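Local coordinates for protein GCN5-related N-acetyltransferase (Exiguobacterium sibiricum 255-15, PDB 3GY9) that is of unknown function but binds coenzyme A and, as a GCN5-related N-acetyltransferase family member, probably transfers an acyl group to an unidentified substrate, at residues Y15-L18 with P19-A22; M68-S71 with G72-R75; A96-E99 with K100-E104; D120-Y123 with Q124-F128. All coordinates share one frame; numbering follows the deposited sequence.

Contact 1 of 4, residues Y15-L18 with P19-A22; sequences YNWL and PLLA. With SO4 (sulfate ion), chain C.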
loop_
_atom_site.group_PDB
_atom_site.type_symbol
_atom_site.label_atom_id
_atom_site.label_comp_id
_atom_site.label_asym_id
_atom_site.label_seq_id
_atom_site.Cartn_x
_atom_site.Cartn_y
_atom_site.Cartn_z
ATOM N N TYR A 15 -3.591 -14.023 -10.230
ATOM C CA TYR A 15 -2.400 -14.181 -9.376
ATOM C C TYR A 15 -2.638 -15.270 -8.380
ATOM O O TYR A 15 -3.782 -15.485 -7.943
ATOM C CB TYR A 15 -2.114 -12.908 -8.580
ATOM C CG TYR A 15 -1.930 -11.681 -9.420
ATOM C CD1 TYR A 15 -0.687 -11.356 -9.962
ATOM C CD2 TYR A 15 -3.016 -10.855 -9.710
ATOM C CE1 TYR A 15 -0.528 -10.210 -10.753
ATOM C CE2 TYR A 15 -2.865 -9.725 -10.493
ATOM C CZ TYR A 15 -1.634 -9.412 -11.004
ATOM O OH TYR A 15 -1.527 -8.291 -11.780
ATOM N N ASN A 16 -1.570 -15.950 -7.968
ATOM C CA ASN A 16 -1.685 -16.863 -6.832
ATOM C C ASN A 16 -1.472 -16.097 -5.547
ATOM O O ASN A 16 -0.336 -15.767 -5.197
ATOM C CB ASN A 16 -0.676 -17.996 -6.933
ATOM C CG ASN A 16 -0.831 -19.026 -5.810
ATOM O OD1 ASN A 16 -1.759 -18.909 -4.992
ATOM N ND2 ASN A 16 0.049 -20.041 -5.772
ATOM N N TRP A 17 -2.564 -15.832 -4.843
ATOM C CA TRP A 17 -2.524 -15.075 -3.592
ATOM C C TRP A 17 -2.321 -15.933 -2.357
ATOM O O TRP A 17 -2.187 -15.400 -1.252
ATOM C CB TRP A 17 -3.847 -14.324 -3.384
ATOM C CG TRP A 17 -4.118 -13.288 -4.404
ATOM C CD1 TRP A 17 -4.952 -13.399 -5.472
ATOM C CD2 TRP A 17 -3.553 -11.975 -4.461
ATOM N NE1 TRP A 17 -4.945 -12.225 -6.192
ATOM C CE2 TRP A 17 -4.086 -11.338 -5.597
ATOM C CE3 TRP A 17 -2.644 -11.276 -3.667
ATOM C CZ2 TRP A 17 -3.752 -10.029 -5.943
ATOM C CZ3 TRP A 17 -2.311 -9.968 -4.021
ATOM C CH2 TRP A 17 -2.860 -9.370 -5.148
ATOM N N LEU A 18 -2.359 -17.253 -2.506
ATOM C CA LEU A 18 -2.324 -18.129 -1.327
ATOM C C LEU A 18 -1.095 -17.920 -0.439
ATOM O O LEU A 18 -1.231 -17.901 0.784
ATOM C CB LEU A 18 -2.502 -19.590 -1.690
ATOM C CG LEU A 18 -3.937 -19.935 -2.027
ATOM C CD1 LEU A 18 -4.008 -21.401 -2.392
ATOM C CD2 LEU A 18 -4.899 -19.612 -0.862
ATOM N N PRO A 19 0.108 -17.828 -1.031
ATOM C CA PRO A 19 1.256 -17.583 -0.138
ATOM C C PRO A 19 1.145 -16.316 0.706
ATOM O O PRO A 19 1.402 -16.348 1.913
ATOM C CB PRO A 19 2.436 -17.509 -1.100
ATOM C CG PRO A 19 2.002 -18.298 -2.295
ATOM C CD PRO A 19 0.530 -18.084 -2.425
ATOM N N LEU A 20 0.713 -15.228 0.086
ATOM C CA LEU A 20 0.532 -13.949 0.783
ATOM C C LEU A 20 -0.547 -14.058 1.872
ATOM O O LEU A 20 -0.390 -13.544 2.988
ATOM C CB LEU A 20 0.185 -12.843 -0.227
ATOM C CG LEU A 20 0.766 -11.458 0.025
ATOM C CD1 LEU A 20 2.264 -11.461 0.012
ATOM C CD2 LEU A 20 0.218 -10.506 -1.018
ATOM N N LEU A 21 -1.632 -14.755 1.549
ATOM C CA LEU A 21 -2.712 -14.991 2.516
ATOM C C LEU A 21 -2.223 -15.808 3.703
ATOM O O LEU A 21 -2.534 -15.507 4.862
ATOM C CB LEU A 21 -3.879 -15.719 1.854
ATOM C CG LEU A 21 -4.776 -14.854 0.989
ATOM C CD1 LEU A 21 -5.672 -15.691 0.073
ATOM C CD2 LEU A 21 -5.646 -13.981 1.895
ATOM N N ALA A 22 -1.444 -16.843 3.412
ATOM C CA ALA A 22 -0.967 -17.754 4.451
ATOM C C ALA A 22 0.001 -17.084 5.405
ATOM O O ALA A 22 -0.126 -17.197 6.622
ATOM C CB ALA A 22 -0.314 -18.989 3.831
HETATM S S SO4 C . 3.123 -19.180 -7.872
HETATM O O1 SO4 C . 4.338 -19.977 -7.976
HETATM O O2 SO4 C . 3.130 -18.154 -8.904
HETATM O O3 SO4 C . 3.083 -18.545 -6.561
HETATM O O4 SO4 C . 1.946 -20.024 -8.044
HETATM O O HOH W 1 0.913 -14.819 -2.888
#

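Contact 2 of 4, residues M68-S71 with G72-R75; sequences MKQS and GQAR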
loop_
_atom_site.group_PDB
_atom_site.type_symbol
_atom_site.label_atom_id
_atom_site.label_comp_id
_atom_site.label_asym_id
_atom_site.label_seq_id
_atom_site.Cartn_x
_atom_site.Cartn_y
_atom_site.Cartn_z
HETATM N N MSE A 68 -6.825 4.268 -2.017
HETATM C CA MSE A 68 -8.162 4.647 -2.418
HETATM C C MSE A 68 -8.599 5.863 -1.603
HETATM O O MSE A 68 -7.844 6.385 -0.795
HETATM C CB MSE A 68 -9.130 3.469 -2.253
HETATM C CG MSE A 68 -9.311 2.991 -0.831
HETATM SE SE MSE A 68 -10.633 1.573 -0.654
HETATM C CE MSE A 68 -12.195 2.677 -0.789
ATOM N N LYS A 69 -9.814 6.335 -1.840
ATOM C CA LYS A 69 -10.295 7.491 -1.134
ATOM C C LYS A 69 -10.443 7.203 0.355
ATOM O O LYS A 69 -10.946 6.152 0.741
ATOM C CB LYS A 69 -11.639 7.923 -1.725
ATOM C CG LYS A 69 -12.115 9.245 -1.177
ATOM C CD LYS A 69 -13.481 9.641 -1.720
ATOM C CE LYS A 69 -14.041 10.845 -0.966
ATOM N NZ LYS A 69 -14.178 10.577 0.507
ATOM N N GLN A 70 -10.016 8.153 1.192
ATOM C CA GLN A 70 -10.264 8.088 2.633
ATOM C C GLN A 70 -11.674 8.549 2.888
ATOM O O GLN A 70 -12.037 9.648 2.529
ATOM C CB GLN A 70 -9.281 8.969 3.396
ATOM C CG GLN A 70 -9.603 9.146 4.889
ATOM C CD GLN A 70 -9.523 7.858 5.665
ATOM O OE1 GLN A 70 -8.565 7.109 5.564
ATOM N NE2 GLN A 70 -10.549 7.589 6.462
ATOM N N SER A 71 -12.475 7.690 3.496
ATOM C CA SER A 71 -13.860 8.024 3.776
ATOM C C SER A 71 -13.930 9.161 4.776
ATOM O O SER A 71 -13.127 9.234 5.710
ATOM C CB SER A 71 -14.600 6.810 4.328
ATOM O OG SER A 71 -13.981 6.343 5.510
ATOM N N GLY A 72 -14.878 10.061 4.549
ATOM C CA GLY A 72 -15.179 11.115 5.512
ATOM C C GLY A 72 -14.195 12.273 5.569
ATOM O O GLY A 72 -14.424 13.236 6.305
ATOM N N GLN A 73 -13.103 12.184 4.813
ATOM C CA GLN A 73 -12.143 13.279 4.680
ATOM C C GLN A 73 -12.097 13.692 3.217
ATOM O O GLN A 73 -12.189 12.864 2.316
ATOM C CB GLN A 73 -10.760 12.857 5.168
ATOM C CG GLN A 73 -10.689 12.616 6.670
ATOM C CD GLN A 73 -9.354 12.031 7.121
ATOM O OE1 GLN A 73 -8.289 12.471 6.682
ATOM N NE2 GLN A 73 -9.407 11.039 8.008
ATOM N N ALA A 74 -11.983 14.991 2.980
ATOM C CA ALA A 74 -11.985 15.509 1.620
ATOM C C ALA A 74 -10.548 15.603 1.089
ATOM O O ALA A 74 -9.626 15.863 1.871
ATOM C CB ALA A 74 -12.640 16.857 1.596
ATOM N N ARG A 75 -10.367 15.345 -0.218
ATOM C CA ARG A 75 -9.069 15.456 -0.905
ATOM C C ARG A 75 -7.960 14.615 -0.246
ATOM O O ARG A 75 -6.761 14.925 -0.371
ATOM C CB ARG A 75 -8.655 16.928 -1.013
ATOM C CG ARG A 75 -9.608 17.791 -1.892
ATOM C CD ARG A 75 -9.225 19.263 -1.878
ATOM N NE ARG A 75 -9.209 19.789 -0.525
ATOM C CZ ARG A 75 -8.157 20.315 0.092
ATOM N NH1 ARG A 75 -6.971 20.381 -0.497
ATOM N NH2 ARG A 75 -8.292 20.760 1.334
#

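Contact 3 of 4, residues A96-E99 with K100-E104; sequences ALLE and KIMSE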
loop_
_atom_site.group_PDB
_atom_site.type_symbol
_atom_site.label_atom_id
_atom_site.label_comp_id
_atom_site.label_asym_id
_atom_site.label_seq_id
_atom_site.Cartn_x
_atom_site.Cartn_y
_atom_site.Cartn_z
ATOM N N ALA A 96 9.932 0.578 -2.926
ATOM C CA ALA A 96 9.550 0.764 -4.322
ATOM C C ALA A 96 8.034 0.820 -4.467
ATOM O O ALA A 96 7.502 1.627 -5.220
ATOM C CB ALA A 96 10.096 -0.356 -5.176
ATOM N N LEU A 97 7.343 -0.033 -3.723
ATOM C CA LEU A 97 5.891 -0.046 -3.732
ATOM C C LEU A 97 5.304 1.290 -3.236
ATOM O O LEU A 97 4.453 1.886 -3.898
ATOM C CB LEU A 97 5.420 -1.208 -2.873
ATOM C CG LEU A 97 3.940 -1.435 -2.666
ATOM C CD1 LEU A 97 3.207 -1.722 -3.977
ATOM C CD2 LEU A 97 3.744 -2.595 -1.680
ATOM N N LEU A 98 5.758 1.758 -2.073
ATOM C CA LEU A 98 5.257 3.019 -1.535
ATOM C C LEU A 98 5.591 4.195 -2.425
ATOM O O LEU A 98 4.771 5.086 -2.601
ATOM C CB LEU A 98 5.769 3.259 -0.129
ATOM C CG LEU A 98 4.812 2.844 0.996
ATOM C CD1 LEU A 98 3.586 3.785 1.033
ATOM C CD2 LEU A 98 4.351 1.411 0.841
ATOM N N GLU A 99 6.787 4.218 -2.992
ATOM C CA GLU A 99 7.174 5.339 -3.874
ATOM C C GLU A 99 6.255 5.421 -5.095
ATOM O O GLU A 99 5.859 6.510 -5.494
ATOM C CB GLU A 99 8.658 5.274 -4.272
ATOM C CG GLU A 99 9.559 5.613 -3.097
ATOM C CD GLU A 99 11.035 5.599 -3.420
ATOM O OE1 GLU A 99 11.429 5.069 -4.486
ATOM O OE2 GLU A 99 11.802 6.112 -2.575
ATOM N N LYS A 100 5.875 4.270 -5.637
ATOM C CA LYS A 100 4.940 4.223 -6.754
ATOM C C LYS A 100 3.543 4.691 -6.331
ATOM O O LYS A 100 2.922 5.525 -7.002
ATOM C CB LYS A 100 4.877 2.812 -7.349
ATOM C CG LYS A 100 4.084 2.728 -8.637
ATOM C CD LYS A 100 4.207 1.353 -9.271
ATOM C CE LYS A 100 3.432 1.262 -10.568
ATOM N NZ LYS A 100 4.226 1.776 -11.739
ATOM N N ILE A 101 3.078 4.158 -5.204
ATOM C CA ILE A 101 1.783 4.537 -4.652
ATOM C C ILE A 101 1.704 6.038 -4.402
ATOM O O ILE A 101 0.733 6.702 -4.779
ATOM C CB ILE A 101 1.521 3.780 -3.332
ATOM C CG1 ILE A 101 1.248 2.294 -3.620
ATOM C CG2 ILE A 101 0.334 4.397 -2.584
ATOM C CD1 ILE A 101 1.250 1.402 -2.387
HETATM N N MSE A 102 2.722 6.587 -3.753
HETATM C CA MSE A 102 2.710 7.999 -3.352
HETATM C C MSE A 102 2.678 8.891 -4.586
HETATM O O MSE A 102 1.897 9.837 -4.681
HETATM C CB MSE A 102 3.919 8.307 -2.469
HETATM C CG MSE A 102 3.830 7.565 -1.170
HETATM SE SE MSE A 102 5.522 7.509 -0.238
HETATM C CE MSE A 102 5.416 9.139 0.260
ATOM N N SER A 103 3.552 8.594 -5.527
ATOM C CA SER A 103 3.649 9.417 -6.714
ATOM C C SER A 103 2.329 9.436 -7.501
ATOM O O SER A 103 1.883 10.503 -7.966
ATOM C CB SER A 103 4.833 8.955 -7.559
ATOM O OG SER A 103 4.985 9.762 -8.699
ATOM N N GLU A 104 1.683 8.286 -7.618
ATOM C CA GLU A 104 0.430 8.236 -8.350
ATOM C C GLU A 104 -0.715 8.849 -7.547
ATOM O O GLU A 104 -1.512 9.601 -8.097
ATOM C CB GLU A 104 0.079 6.806 -8.740
ATOM C CG GLU A 104 -1.181 6.700 -9.576
ATOM C CD GLU A 104 -1.439 5.308 -10.069
ATOM O OE1 GLU A 104 -0.573 4.772 -10.798
ATOM O OE2 GLU A 104 -2.507 4.753 -9.730
#

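Contact 4 of 4, residues D120-Y123 with Q124-F128; sequences DPFY and QGLGF. With COA (coenzyme A), chain B.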
loop_
_atom_site.group_PDB
_atom_site.type_symbol
_atom_site.label_atom_id
_atom_site.label_comp_id
_atom_site.label_asym_id
_atom_site.label_seq_id
_atom_site.Cartn_x
_atom_site.Cartn_y
_atom_site.Cartn_z
ATOM N N ASP A 120 6.385 2.076 11.938
ATOM C CA ASP A 120 6.606 3.518 12.036
ATOM C C ASP A 120 7.916 3.979 11.374
ATOM O O ASP A 120 7.904 4.937 10.602
ATOM C CB ASP A 120 6.495 3.973 13.514
ATOM C CG ASP A 120 6.897 5.435 13.734
ATOM O OD1 ASP A 120 6.291 6.342 13.118
ATOM O OD2 ASP A 120 7.836 5.673 14.523
ATOM N N PRO A 121 9.045 3.317 11.670
ATOM C CA PRO A 121 10.319 3.710 11.053
ATOM C C PRO A 121 10.279 3.732 9.514
ATOM O O PRO A 121 10.780 4.682 8.903
ATOM C CB PRO A 121 11.277 2.623 11.540
ATOM C CG PRO A 121 10.698 2.209 12.862
ATOM C CD PRO A 121 9.230 2.208 12.627
ATOM N N PHE A 122 9.685 2.696 8.931
ATOM C CA PHE A 122 9.505 2.623 7.479
ATOM C C PHE A 122 8.774 3.862 6.965
ATOM O O PHE A 122 9.259 4.552 6.059
ATOM C CB PHE A 122 8.741 1.353 7.109
ATOM C CG PHE A 122 8.336 1.269 5.652
ATOM C CD1 PHE A 122 9.297 1.276 4.652
ATOM C CD2 PHE A 122 7.005 1.151 5.295
ATOM C CE1 PHE A 122 8.924 1.191 3.311
ATOM C CE2 PHE A 122 6.641 1.037 3.966
ATOM C CZ PHE A 122 7.615 1.066 2.977
ATOM N N TYR A 123 7.612 4.153 7.550
ATOM C CA TYR A 123 6.794 5.273 7.062
ATOM C C TYR A 123 7.423 6.638 7.331
ATOM O O TYR A 123 7.344 7.530 6.486
ATOM C CB TYR A 123 5.345 5.156 7.566
ATOM C CG TYR A 123 4.635 3.994 6.901
ATOM C CD1 TYR A 123 4.370 4.031 5.541
ATOM C CD2 TYR A 123 4.250 2.850 7.613
ATOM C CE1 TYR A 123 3.733 3.000 4.897
ATOM C CE2 TYR A 123 3.610 1.794 6.960
ATOM C CZ TYR A 123 3.367 1.875 5.597
ATOM O OH TYR A 123 2.742 0.862 4.887
ATOM N N GLN A 124 8.075 6.803 8.475
ATOM C CA GLN A 124 8.772 8.060 8.710
ATOM C C GLN A 124 9.917 8.258 7.732
ATOM O O GLN A 124 10.141 9.377 7.283
ATOM C CB GLN A 124 9.233 8.197 10.157
ATOM C CG GLN A 124 8.034 8.352 11.099
ATOM C CD GLN A 124 8.335 9.163 12.326
ATOM O OE1 GLN A 124 8.951 10.229 12.246
ATOM N NE2 GLN A 124 7.878 8.680 13.478
ATOM N N GLY A 125 10.604 7.174 7.364
ATOM C CA GLY A 125 11.690 7.255 6.379
ATOM C C GLY A 125 11.214 7.728 5.016
ATOM O O GLY A 125 11.969 8.321 4.247
ATOM N N LEU A 126 9.950 7.474 4.717
ATOM C CA LEU A 126 9.336 7.941 3.484
ATOM C C LEU A 126 8.798 9.385 3.554
ATOM O O LEU A 126 8.321 9.924 2.547
ATOM C CB LEU A 126 8.200 7.012 3.108
ATOM C CG LEU A 126 8.581 5.579 2.717
ATOM C CD1 LEU A 126 7.333 4.696 2.711
ATOM C CD2 LEU A 126 9.284 5.546 1.353
ATOM N N GLY A 127 8.826 9.977 4.743
ATOM C CA GLY A 127 8.409 11.363 4.929
ATOM C C GLY A 127 7.107 11.543 5.686
ATOM O O GLY A 127 6.725 12.678 5.972
ATOM N N PHE A 128 6.421 10.442 6.018
ATOM C CA PHE A 128 5.160 10.539 6.775
ATOM C C PHE A 128 5.374 11.016 8.203
ATOM O O PHE A 128 6.380 10.710 8.848
ATOM C CB PHE A 128 4.418 9.207 6.852
ATOM C CG PHE A 128 3.842 8.766 5.543
ATOM C CD1 PHE A 128 4.619 8.062 4.635
ATOM C CD2 PHE A 128 2.533 9.062 5.207
ATOM C CE1 PHE A 128 4.096 7.663 3.410
ATOM C CE2 PHE A 128 2.005 8.663 3.981
ATOM C CZ PHE A 128 2.797 7.973 3.084
HETATM N N1A COA B . 10.154 -5.476 9.056
HETATM C C2A COA B . 9.680 -4.196 9.270
HETATM N N3A COA B . 10.327 -3.103 8.726
HETATM C C4A COA B . 11.437 -3.297 7.970
HETATM C C5A COA B . 11.934 -4.577 7.742
HETATM C C6A COA B . 11.282 -5.676 8.293
HETATM N N6A COA B . 11.789 -6.897 8.184
HETATM N N7A COA B . 13.040 -4.449 6.967
HETATM C C8A COA B . 13.248 -3.141 6.705
HETATM N N9A COA B . 12.261 -2.421 7.333
HETATM C C1B COA B . 12.103 -0.964 7.365
HETATM C C2B COA B . 13.414 -0.255 7.668
HETATM O O2B COA B . 13.160 0.897 8.448
HETATM C C3B COA B . 13.924 0.134 6.304
HETATM O O3B COA B . 14.749 1.272 6.306
HETATM P P3B COA B . 16.312 1.060 5.993
HETATM O O7A COA B . 17.019 2.395 6.017
HETATM O O8A COA B . 16.857 0.130 7.046
HETATM O O9A COA B . 16.493 0.426 4.634
HETATM C C4B COA B . 12.629 0.411 5.573
HETATM O O4B COA B . 11.696 -0.522 6.085
HETATM C C5B COA B . 12.758 0.302 4.052
HETATM O O5B COA B . 13.220 -0.978 3.706
HETATM P P1A COA B . 12.516 -1.895 2.567
HETATM O O1A COA B . 12.139 -1.090 1.363
HETATM O O2A COA B . 13.484 -3.008 2.330
HETATM O O3A COA B . 11.254 -2.415 3.395
HETATM P P2A COA B . 10.414 -3.760 3.179
HETATM O O4A COA B . 10.441 -4.249 1.742
HETATM O O5A COA B . 10.782 -4.736 4.235
HETATM O O6A COA B . 8.944 -3.185 3.464
HETATM C CBP COA B . 7.325 -3.236 5.275
HETATM C CCP COA B . 8.606 -2.605 4.723
HETATM C CDP COA B . 6.164 -2.893 4.345
HETATM C CEP COA B . 7.066 -2.620 6.665
HETATM C CAP COA B . 7.492 -4.766 5.357
HETATM O OAP COA B . 8.660 -5.070 6.087
HETATM C C9P COA B . 6.308 -5.404 6.030
HETATM O O9P COA B . 5.144 -5.721 5.315
HETATM N N8P COA B . 6.456 -5.621 7.333
HETATM C C7P COA B . 5.412 -6.242 8.139
HETATM C C6P COA B . 5.372 -5.649 9.549
HETATM C C5P COA B . 6.623 -6.017 10.314
HETATM O O5P COA B . 7.630 -6.428 9.712
HETATM N N4P COA B . 6.572 -5.881 11.638
HETATM C C3P COA B . 7.763 -5.913 12.458
HETATM C C2P COA B . 8.382 -7.308 12.533
HETATM S S1P COA B . 7.259 -8.609 13.102
#

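Contact 1 of 4, residues Y15-L18 with P19-A22
Leu-21 N donates to Trp-17 O at 2.9 Å and Ala-22 N to Leu-18 O at 2.8 Å, so residues 15-17 run without a break into helix 18-26, which begins at Leu-18. A water molecule is held at the same turn, donating to Asn-16 O and accepting from Leu-20 N. Pro-19, which has no N-H to give, fits this first turn; its CD lies 3.5 Å from Leu-18 CB, a closeness that the peptide link between them largely imposes. Asn-16 closes the entry from the side. With CG anti to the backbone N (chi1 -176°), its amide reaches forward along the chain, and OD1 accepts from Leu-18 N at 3.0 Å, the donor standing 42° above the carbonyl plane. The other end of the amide turns outward, where ND2 makes a nearly straight bond of 3.0 Å to O4 of a sulfate ion, probably from the crystallisation liquor; Gln-60 NE2 also binds this ion. On the buried side Leu-20 CD2 lies in the plane of the Trp-17 indole, 4.0 Å from CZ3 at its edge, while Tyr-15 CB sits over one face near the rim. The indole NE1 is bonded to Phe-12 O. Leu-21 CD1 approaches both Trp-17 CB and Leu-18 CD2, each at 4.1 Å. Helix 31-37 packs on Trp-17 and Leu-21, and strand 61-69 on Trp-17 and Leu-20. The bond from Leu-18 N to Asn-16 OD1 makes an Asx turn, a capping arrangement at the start of the first helix of this acetyltransferase fold.

Contact 2 of 4, residues M68-S71 with G72-R75
Gln-70 packs its side chain against that of Gln-73 across a type II beta turn whose corners are Ser-71 and Gly-72, in the connection between the antiparallel strands 61-69 and 76-84. Gly-72 takes the positive phi (76°) that the third position of such a turn calls for, and a CB there would run into Ser-71 O. From CB, which points toward the second half of the turn, the Gln-70 chain continues to CG, which rests against the amide of Gln-73, 3.7 Å from its NE2. At chi2 (64°) the chain bends, bringing CD within 4.0 Å of the same Gln-73 NE2 and turning the amide back toward Ser-71. There NE2 donates to Ser-71 O at 3.1 Å, in the Ser-71 carbonyl plane and on a lone pair, though the oxygen is tilted somewhat from the Gln-70 amide plane; OE1 is taken by Arg-78 NH1. The two glutamine amides lie at only 26° to each other. With both ends of its amide engaged, Gln-70 is held against rotation; an alanine here would probably leave Ser-71 O and Arg-78 NH1 without these partners and uncover the flank of Gln-73. On the backbone side, Lys-69 runs extended until its last bend, which brings NZ to Gln-70 O at 3.1 Å, the nitrogen lying out of the carbonyl plane, and to within 3.5 Å of Gln-73 O.

Contact 3 of 4, residues A96-E99 with K100-E104
Leu-97 and Ile-101 form the apolar centre, one turn apart on helix 93-105: Ile-101 CD1 lies 3.9 Å from Leu-97 CG and 4.0 Å from Leu-97 CD1, the two side chains meeting at a slant. Ile-101 gets there with CG1 anti to its carbonyl carbon (chi1 -71°), a setting that folds the branch back along the helix until CG1 is 3.2 Å from Leu-97 O. Beside this pair, Met-102, present as selenomethionine, places SE 4.3 Å from Leu-98 CB, and its CG passes over Leu-98 O. Leu-98 and Ile-101 both rest on Ile-79 of strand 76-84, while Leu-97 meets Phe-52 and Ile-6 and Met-102 meets Phe-128. Beneath the side chains four successive i to i+4 bonds carry the backbone, from Lys-100 N to Ala-96 O through Ser-103 N to Glu-99 O. Of these, Met-102 N to Leu-98 O is the shortest at 2.8 Å, and Ile-101 N to Leu-97 O is nearly straight at 3.0 Å. Toward the edge the chemistry changes. Glu-99 extends outward, and Lys-100 touches the preceding turn through CB, 3.6 Å from Ala-96 O, before its chain leads away. The helix is thus amphipathic: in this beta-alpha-beta crossover between strands 76-84 and 111-114, Leu-97, Leu-98, Ile-101 and Met-102 make up its buried side and Glu-99 faces out, whereas Glu-104 ties the helix to the sheet through a salt bridge to Arg-8 and a hydrogen bond to Tyr-67.

Contact 4 of 4, residues D120-Y123 with Q124-F128
Leu-126 CD1 presses on one face of the Phe-122 ring, a CH-pi contact 3.9 Å from the centroid, while CCP of coenzyme A stands over the centre of the opposite face. The ring also meets the ribose, its CD1 3.3 Å from O4B of the cofactor. A chi1 of 172° swings the phenyl group away from the backbone N, and it projects from helix 120-125 to stand between Leu-126 CD1 and the cofactor. An alanine in its place would probably leave both Leu-126 CD1 and the pantetheine carbon CCP facing a gap. Next to it, the edge of Tyr-123 is directed at the face of Phe-128 in a T-shaped pair, centroids 5.8 Å apart and planes at 89°. The backbone that sets these rings ends in a Schellman motif: Phe-128 N bonds back to Tyr-123 O at 3.1 Å and Gly-127 N to Gln-124 O at 2.9 Å, with Gly-127 at positive phi. At the start of the helix, Gln-124 NE2 donates to the syn lone pair of Asp-120 OD1 at 2.8 Å, the oxygen lying in the amide plane. That oxygen has a second partner, His-138 NE2.

Contacts 3 and 4 belong together: Leu-98 CB touches Leu-126 CD1 at 3.5 Å, and Leu-98 CG lies 3.9 Å from Phe-122 CZ, so helix 93-105 and helix 120-125 with the turn that follows it share a hydrophobic seam near coenzyme A. Contact 3 lies deepest, its centre about 8 Å from the centre of the chain, and is mostly aliphatic, whereas contact 4 adds aromatic rings and the cofactor itself. Contact 1 is partly buried too, but belongs to a different helix, with a polar cap on its outer side. Contact 2 is a surface turn dominated by amide and backbone polar groups, away from the cofactor; its centre is 29 Å from that of contact 1, on the opposite side of the chain's centre.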